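Local coordinates for protein rhino (Drosophila melanogaster, PDB 5XYV) that binds Deadlock through its chromoshadow domain, an interaction tied to the specification of germline piRNA clusters, at residues His43-Asp46 / Ile47-Ala50; Ile56-Phe59 / Glu60-Ile64. One frame throughout, in Å; residues are numbered along the deposited sequence.

Overall arrangement
Interactions 1 and 2 follow one another along the chromoshadow domain: residues 43-50 form the turn that leaves the last strand of the three-stranded sheet, and residues 56-64 carry the end of the helix and the start of the short strand after it. Their centres lie about 16 Å apart, yet they meet directly where Ile44 CD1 packs on Phe59 CE2 at 4.3 Å. A second link runs across the dimer, since Lys48 of interaction 1 forms a salt bridge with Glu60 of the second subunit, the residue that belongs to interaction 2 there. Both contacts thus border the same dimer interface, and interaction 2 also reaches the bound Deadlock chain.

Interaction 1: residues His43-Asp46 / Ile47-Ala50; sequences HIND and IKEA
Ile44 O is the pivot of this turn, gripped by two backbone donors of the following residues: Ile47 N at 3.2 Å and Lys48 N at 3.0 Å. The two arrive differently, Lys48 N nearly in line with the carbonyl bond and Ile47 N from above its plane. On the tightly packed side Ile47 CG1 sits 3.5 Å from that same oxygen; its chi1 of 46° wedges CG1 between the backbone N and the carbonyl carbon. In the chromoshadow fold this turn carries the chain out of strand 39-43 toward helix 52-61, and Ile44 and Ile47 face inward onto Leu27 and Met29 of strand 26-33. Asn45 and Lys48 form the looser, wetter side, lying side by side and pointing the same way, with Asn45 OD1 3.2 Å from Lys48 CE. One water donates to Asn45 OD1 and accepts from Lys48 NZ, while the ammonium also makes a salt bridge with Glu60 of the second subunit. A methionine in place of Lys48 would probably leave that glutamate without its charged mate and the water without a donor. Another water joins Asn45 O to Glu49 N, 2.6 Å from the latter.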
ATOM      1  N   HIS B  43      13.633   2.868   6.025  1.00 21.41           N
ATOM      2  CA  HIS B  43      13.347   2.170   4.770  1.00 24.23           C
ATOM      3  C   HIS B  43      12.339   1.066   5.044  1.00 26.39           C
ATOM      4  O   HIS B  43      12.384   0.473   6.124  1.00 27.14           O
ATOM      5  CB  HIS B  43      14.612   1.597   4.138  1.00 28.14           C
ATOM      6  CG  HIS B  43      14.400   1.081   2.757  1.00 29.40           C
ATOM      7  ND1 HIS B  43      13.961  -0.205   2.495  1.00 29.51           N
ATOM      8  CD2 HIS B  43      14.522   1.679   1.549  1.00 28.45           C
ATOM      9  CE1 HIS B  43      13.859  -0.378   1.195  1.00 28.91           C
ATOM     10  NE2 HIS B  43      14.186   0.758   0.593  1.00 25.87           N
ATOM     11  N   ILE B  44      11.427   0.801   4.095  1.00 26.69           N
ATOM     12  CA  ILE B  44      10.319  -0.112   4.375  1.00 24.03           C
ATOM     13  C   ILE B  44      10.865  -1.495   4.658  1.00 23.58           C
ATOM     14  O   ILE B  44      10.264  -2.261   5.418  1.00 28.55           O
ATOM     15  CB  ILE B  44       9.267  -0.189   3.214  1.00 24.59           C
ATOM     16  CG1 ILE B  44       8.062  -1.032   3.645  1.00 27.98           C
ATOM     17  CG2 ILE B  44       9.854  -0.775   1.929  1.00 20.98           C
ATOM     18  CD1 ILE B  44       6.935  -0.994   2.690  1.00 31.45           C
ATOM     19  N   ASN B  45      12.010  -1.822   4.064  1.00 27.56           N
ATOM     20  CA  ASN B  45      12.625  -3.122   4.311  1.00 28.10           C
ATOM     21  C   ASN B  45      13.043  -3.298   5.765  1.00 29.20           C
ATOM     22  O   ASN B  45      13.169  -4.419   6.244  1.00 26.01           O
ATOM     23  CB  ASN B  45      13.836  -3.338   3.399  1.00 27.47           C
ATOM     24  CG  ASN B  45      13.445  -3.569   1.944  1.00 32.45           C
ATOM     25  OD1 ASN B  45      12.325  -3.971   1.646  1.00 29.16           O
ATOM     26  ND2 ASN B  45      14.376  -3.310   1.036  1.00 30.38           N
ATOM     27  N   ASP B  46      13.274  -2.191   6.463  1.00 28.06           N
ATOM     28  CA  ASP B  46      13.744  -2.268   7.843  1.00 33.74           C
ATOM     29  C   ASP B  46      12.629  -2.597   8.846  1.00 31.53           C
ATOM     30  O   ASP B  46      12.900  -2.951   9.982  1.00 30.46           O
ATOM     31  CB  ASP B  46      14.424  -0.953   8.250  1.00 32.78           C
ATOM     32  CG  ASP B  46      15.755  -0.725   7.543  1.00 40.11           C
ATOM     33  OD1 ASP B  46      16.381  -1.711   7.078  1.00 43.13           O
ATOM     34  OD2 ASP B  46      16.181   0.452   7.471  1.00 42.74           O
ATOM     35  N   ILE B  47      11.380  -2.471   8.422  1.00 26.52           N
ATOM     36  CA  ILE B  47      10.240  -2.689   9.315  1.00 27.31           C
ATOM     37  C   ILE B  47       9.226  -3.725   8.824  1.00 30.93           C
ATOM     38  O   ILE B  47       8.322  -4.075   9.562  1.00 28.84           O
ATOM     39  CB  ILE B  47       9.484  -1.362   9.593  1.00 27.98           C
ATOM     40  CG1 ILE B  47       9.264  -0.599   8.293  1.00 26.90           C
ATOM     41  CG2 ILE B  47      10.167  -0.544  10.684  1.00 28.44           C
ATOM     42  CD1 ILE B  47       8.395   0.663   8.465  1.00 28.77           C
ATOM     43  N   LYS B  48       9.372  -4.181   7.583  1.00 29.08           N
ATOM     44  CA  LYS B  48       8.507  -5.208   6.990  1.00 34.51           C
ATOM     45  C   LYS B  48       8.185  -6.370   7.912  1.00 31.27           C
ATOM     46  O   LYS B  48       7.017  -6.716   8.104  1.00 34.80           O
ATOM     47  CB  LYS B  48       9.156  -5.785   5.734  1.00 29.85           C
ATOM     48  CG  LYS B  48       8.650  -5.204   4.476  1.00 34.23           C
ATOM     49  CD  LYS B  48       9.456  -5.723   3.325  1.00 25.27           C
ATOM     50  CE  LYS B  48       9.311  -4.757   2.200  1.00 27.68           C
ATOM     51  NZ  LYS B  48       9.141  -5.434   0.887  1.00 37.04           N
ATOM     52  N   GLU B  49       9.229  -6.978   8.460  1.00 34.53           N
ATOM     53  CA  GLU B  49       9.101  -8.251   9.150  1.00 41.07           C
ATOM     54  C   GLU B  49       8.772  -8.098  10.625  1.00 41.06           C
ATOM     55  O   GLU B  49       8.231  -9.012  11.247  1.00 43.38           O
ATOM     56  CB  GLU B  49      10.394  -9.051   8.972  1.00 47.33           C
ATOM     57  CG  GLU B  49      10.788  -9.229   7.500  1.00 55.71           C
ATOM     58  CD  GLU B  49      11.812 -10.330   7.298  1.00 70.03           C
ATOM     59  OE1 GLU B  49      12.955 -10.202   7.789  1.00 70.63           O
ATOM     60  OE2 GLU B  49      11.449 -11.346   6.673  1.00 74.21           O
ATOM     61  N   ALA B  50       9.107  -6.943  11.182  1.00 34.79           N
ATOM     62  CA  ALA B  50       8.786  -6.648  12.575  1.00 33.38           C
ATOM     63  C   ALA B  50       7.372  -6.136  12.724  1.00 30.62           C
ATOM     64  O   ALA B  50       6.702  -6.440  13.717  1.00 22.27           O
ATOM     65  CB  ALA B  50       9.786  -5.608  13.152  1.00 36.38           C
TER
HETATM   66  O   HOH W   1      11.124  -3.384  -0.512  1.00 35.56           O
HETATM   67  O   HOH W   2      11.563  -5.836   8.492  1.00 41.68           O

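Interaction 2: residues Ile56-Phe59 / Glu60-Ile64; sequences IKYF and ESLRI
This is a local contact within the last turn of helix 52-61 of the chromoshadow domain, where the helix gives way to strand 63-65 and Leu62 folds back against Tyr58 and Phe59. The regular helical bond from Glu60 N to Ile56 O, 2.9 Å long, is followed by a weak one from Ser61 N to Lys57 O, and then by Leu62 N reaching Phe59 O from above its carbonyl plane. Leu62 crosses both aromatic side chains: CD1 lies 3.7 Å from Tyr58 CE2 and 4.1 Å from Phe59 CD1, while CG stands over one face of the tyrosine ring, toward its rim. A chi1 of 168°, with CG anti to the backbone N, places the Tyr58 ring where Leu62 can cross it obliquely. Tyr58 also packs on Ile17 and Cys20 of strand 14-23 and on Met29 of strand 26-33. Phe59 stacks on Phe59 of the second subunit, and Arg63 and Ile64 pair antiparallel with a strand of the Deadlock chain, so that beta pairing continues across that interface. Glu60 OE2 passes 3.5 Å from Ile56 CG2 on its way to Lys48 of the second subunit. Ser61 OG turns back along the helix and donates to Tyr58 O at 2.6 Å.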
ATOM      1  N   ILE B  56       0.537  -2.690   6.789  1.00 28.41           N
ATOM      2  CA  ILE B  56      -0.622  -2.995   5.967  1.00 26.52           C
ATOM      3  C   ILE B  56      -1.809  -2.113   6.364  1.00 31.85           C
ATOM      4  O   ILE B  56      -2.542  -1.617   5.498  1.00 27.04           O
ATOM      5  CB  ILE B  56      -0.999  -4.486   6.076  1.00 27.45           C
ATOM      6  CG1 ILE B  56       0.048  -5.344   5.372  1.00 22.06           C
ATOM      7  CG2 ILE B  56      -2.368  -4.762   5.490  1.00 22.66           C
ATOM      8  CD1 ILE B  56      -0.113  -6.822   5.628  1.00 25.04           C
ATOM      9  N   LYS B  57      -1.981  -1.881   7.662  1.00 33.81           N
ATOM     10  CA  LYS B  57      -3.092  -1.044   8.105  1.00 33.22           C
ATOM     11  C   LYS B  57      -2.891   0.403   7.685  1.00 29.93           C
ATOM     12  O   LYS B  57      -3.853   1.098   7.389  1.00 27.20           O
ATOM     13  CB  LYS B  57      -3.296  -1.141   9.622  1.00 34.17           C
ATOM     14  CG  LYS B  57      -4.777  -1.230  10.006  1.00 44.07           C
ATOM     15  CD  LYS B  57      -5.041  -1.000  11.498  1.00 48.98           C
ATOM     16  CE  LYS B  57      -4.136  -1.858  12.384  1.00 53.16           C
ATOM     17  NZ  LYS B  57      -4.351  -3.329  12.200  1.00 46.78           N
ATOM     18  N   TYR B  58      -1.641   0.853   7.659  1.00 29.88           N
ATOM     19  CA  TYR B  58      -1.336   2.192   7.166  1.00 30.32           C
ATOM     20  C   TYR B  58      -1.701   2.324   5.699  1.00 24.88           C
ATOM     21  O   TYR B  58      -2.271   3.326   5.297  1.00 28.92           O
ATOM     22  CB  TYR B  58       0.145   2.545   7.361  1.00 29.73           C
ATOM     23  CG  TYR B  58       0.531   3.806   6.607  1.00 24.95           C
ATOM     24  CD1 TYR B  58       0.228   5.057   7.113  1.00 27.69           C
ATOM     25  CD2 TYR B  58       1.183   3.738   5.381  1.00 26.64           C
ATOM     26  CE1 TYR B  58       0.555   6.211   6.421  1.00 32.49           C
ATOM     27  CE2 TYR B  58       1.509   4.877   4.682  1.00 29.78           C
ATOM     28  CZ  TYR B  58       1.201   6.114   5.211  1.00 34.57           C
ATOM     29  OH  TYR B  58       1.539   7.257   4.521  1.00 33.58           O
ATOM     30  N   PHE B  59      -1.338   1.331   4.898  1.00 24.06           N
ATOM     31  CA  PHE B  59      -1.702   1.359   3.484  1.00 30.39           C
ATOM     32  C   PHE B  59      -3.231   1.331   3.292  1.00 31.53           C
ATOM     33  O   PHE B  59      -3.752   1.996   2.407  1.00 27.75           O
ATOM     34  CB  PHE B  59      -1.053   0.202   2.727  1.00 24.97           C
ATOM     35  CG  PHE B  59       0.388   0.429   2.413  1.00 30.11           C
ATOM     36  CD1 PHE B  59       0.779   1.544   1.670  1.00 33.20           C
ATOM     37  CD2 PHE B  59       1.358  -0.471   2.836  1.00 30.26           C
ATOM     38  CE1 PHE B  59       2.119   1.772   1.373  1.00 36.31           C
ATOM     39  CE2 PHE B  59       2.710  -0.263   2.534  1.00 32.40           C
ATOM     40  CZ  PHE B  59       3.087   0.863   1.802  1.00 34.10           C
ATOM     41  N   GLU B  60      -3.934   0.574   4.133  1.00 30.82           N
ATOM     42  CA  GLU B  60      -5.396   0.516   4.078  1.00 36.97           C
ATOM     43  C   GLU B  60      -6.022   1.885   4.336  1.00 37.92           C
ATOM     44  O   GLU B  60      -7.079   2.186   3.800  1.00 36.54           O
ATOM     45  CB  GLU B  60      -5.949  -0.500   5.090  1.00 35.51           C
ATOM     46  CG  GLU B  60      -5.852  -1.957   4.680  1.00 30.97           C
ATOM     47  CD  GLU B  60      -6.402  -2.901   5.757  1.00 43.16           C
ATOM     48  OE1 GLU B  60      -7.639  -2.900   5.977  1.00 45.09           O
ATOM     49  OE2 GLU B  60      -5.606  -3.641   6.388  1.00 37.62           O
ATOM     50  N   SER B  61      -5.366   2.711   5.150  1.00 40.30           N
ATOM     51  CA  SER B  61      -5.914   4.011   5.539  1.00 37.62           C
ATOM     52  C   SER B  61      -5.809   5.022   4.394  1.00 42.75           C
ATOM     53  O   SER B  61      -6.524   6.026   4.369  1.00 40.27           O
ATOM     54  CB  SER B  61      -5.192   4.564   6.774  1.00 35.11           C
ATOM     55  OG  SER B  61      -3.863   4.962   6.460  1.00 34.22           O
ATOM     56  N   LEU B  62      -4.896   4.766   3.461  1.00 40.27           N
ATOM     57  CA  LEU B  62      -4.697   5.668   2.329  1.00 43.47           C
ATOM     58  C   LEU B  62      -5.829   5.508   1.324  1.00 45.42           C
ATOM     59  O   LEU B  62      -6.499   4.474   1.311  1.00 44.73           O
ATOM     60  CB  LEU B  62      -3.346   5.394   1.670  1.00 45.95           C
ATOM     61  CG  LEU B  62      -2.133   5.598   2.578  1.00 43.51           C
ATOM     62  CD1 LEU B  62      -0.839   5.273   1.843  1.00 43.05           C
ATOM     63  CD2 LEU B  62      -2.103   7.019   3.117  1.00 42.98           C
ATOM     64  N   ARG B  63      -6.066   6.524   0.498  1.00 48.84           N
ATOM     65  CA  ARG B  63      -7.053   6.386  -0.572  1.00 56.01           C
ATOM     66  C   ARG B  63      -6.410   5.787  -1.824  1.00 55.91           C
ATOM     67  O   ARG B  63      -5.517   6.395  -2.431  1.00 51.54           O
ATOM     68  CB  ARG B  63      -7.708   7.731  -0.892  1.00 61.60           C
ATOM     69  CG  ARG B  63      -8.975   7.995  -0.079  1.00 67.98           C
ATOM     70  CD  ARG B  63      -8.866   9.281   0.730  1.00 80.39           C
ATOM     71  NE  ARG B  63      -9.845  10.285   0.324  1.00 89.79           N
ATOM     72  CZ  ARG B  63      -9.794  11.565   0.679  1.00 91.10           C
ATOM     73  NH1 ARG B  63      -8.806  12.005   1.448  1.00 90.16           N
ATOM     74  NH2 ARG B  63     -10.732  12.407   0.262  1.00 92.31           N
ATOM     75  N   ILE B  64      -6.859   4.583  -2.184  1.00 48.89           N
ATOM     76  CA  ILE B  64      -6.363   3.883  -3.366  1.00 48.24           C
ATOM     77  C   ILE B  64      -7.317   4.170  -4.532  1.00 58.98           C
ATOM     78  O   ILE B  64      -8.486   3.765  -4.493  1.00 61.90           O
ATOM     79  CB  ILE B  64      -6.259   2.374  -3.101  1.00 45.72           C
ATOM     80  CG1 ILE B  64      -5.292   2.106  -1.942  1.00 46.57           C
ATOM     81  CG2 ILE B  64      -5.810   1.640  -4.354  1.00 46.92           C
ATOM     82  CD1 ILE B  64      -5.343   0.688  -1.406  1.00 40.58           C
TER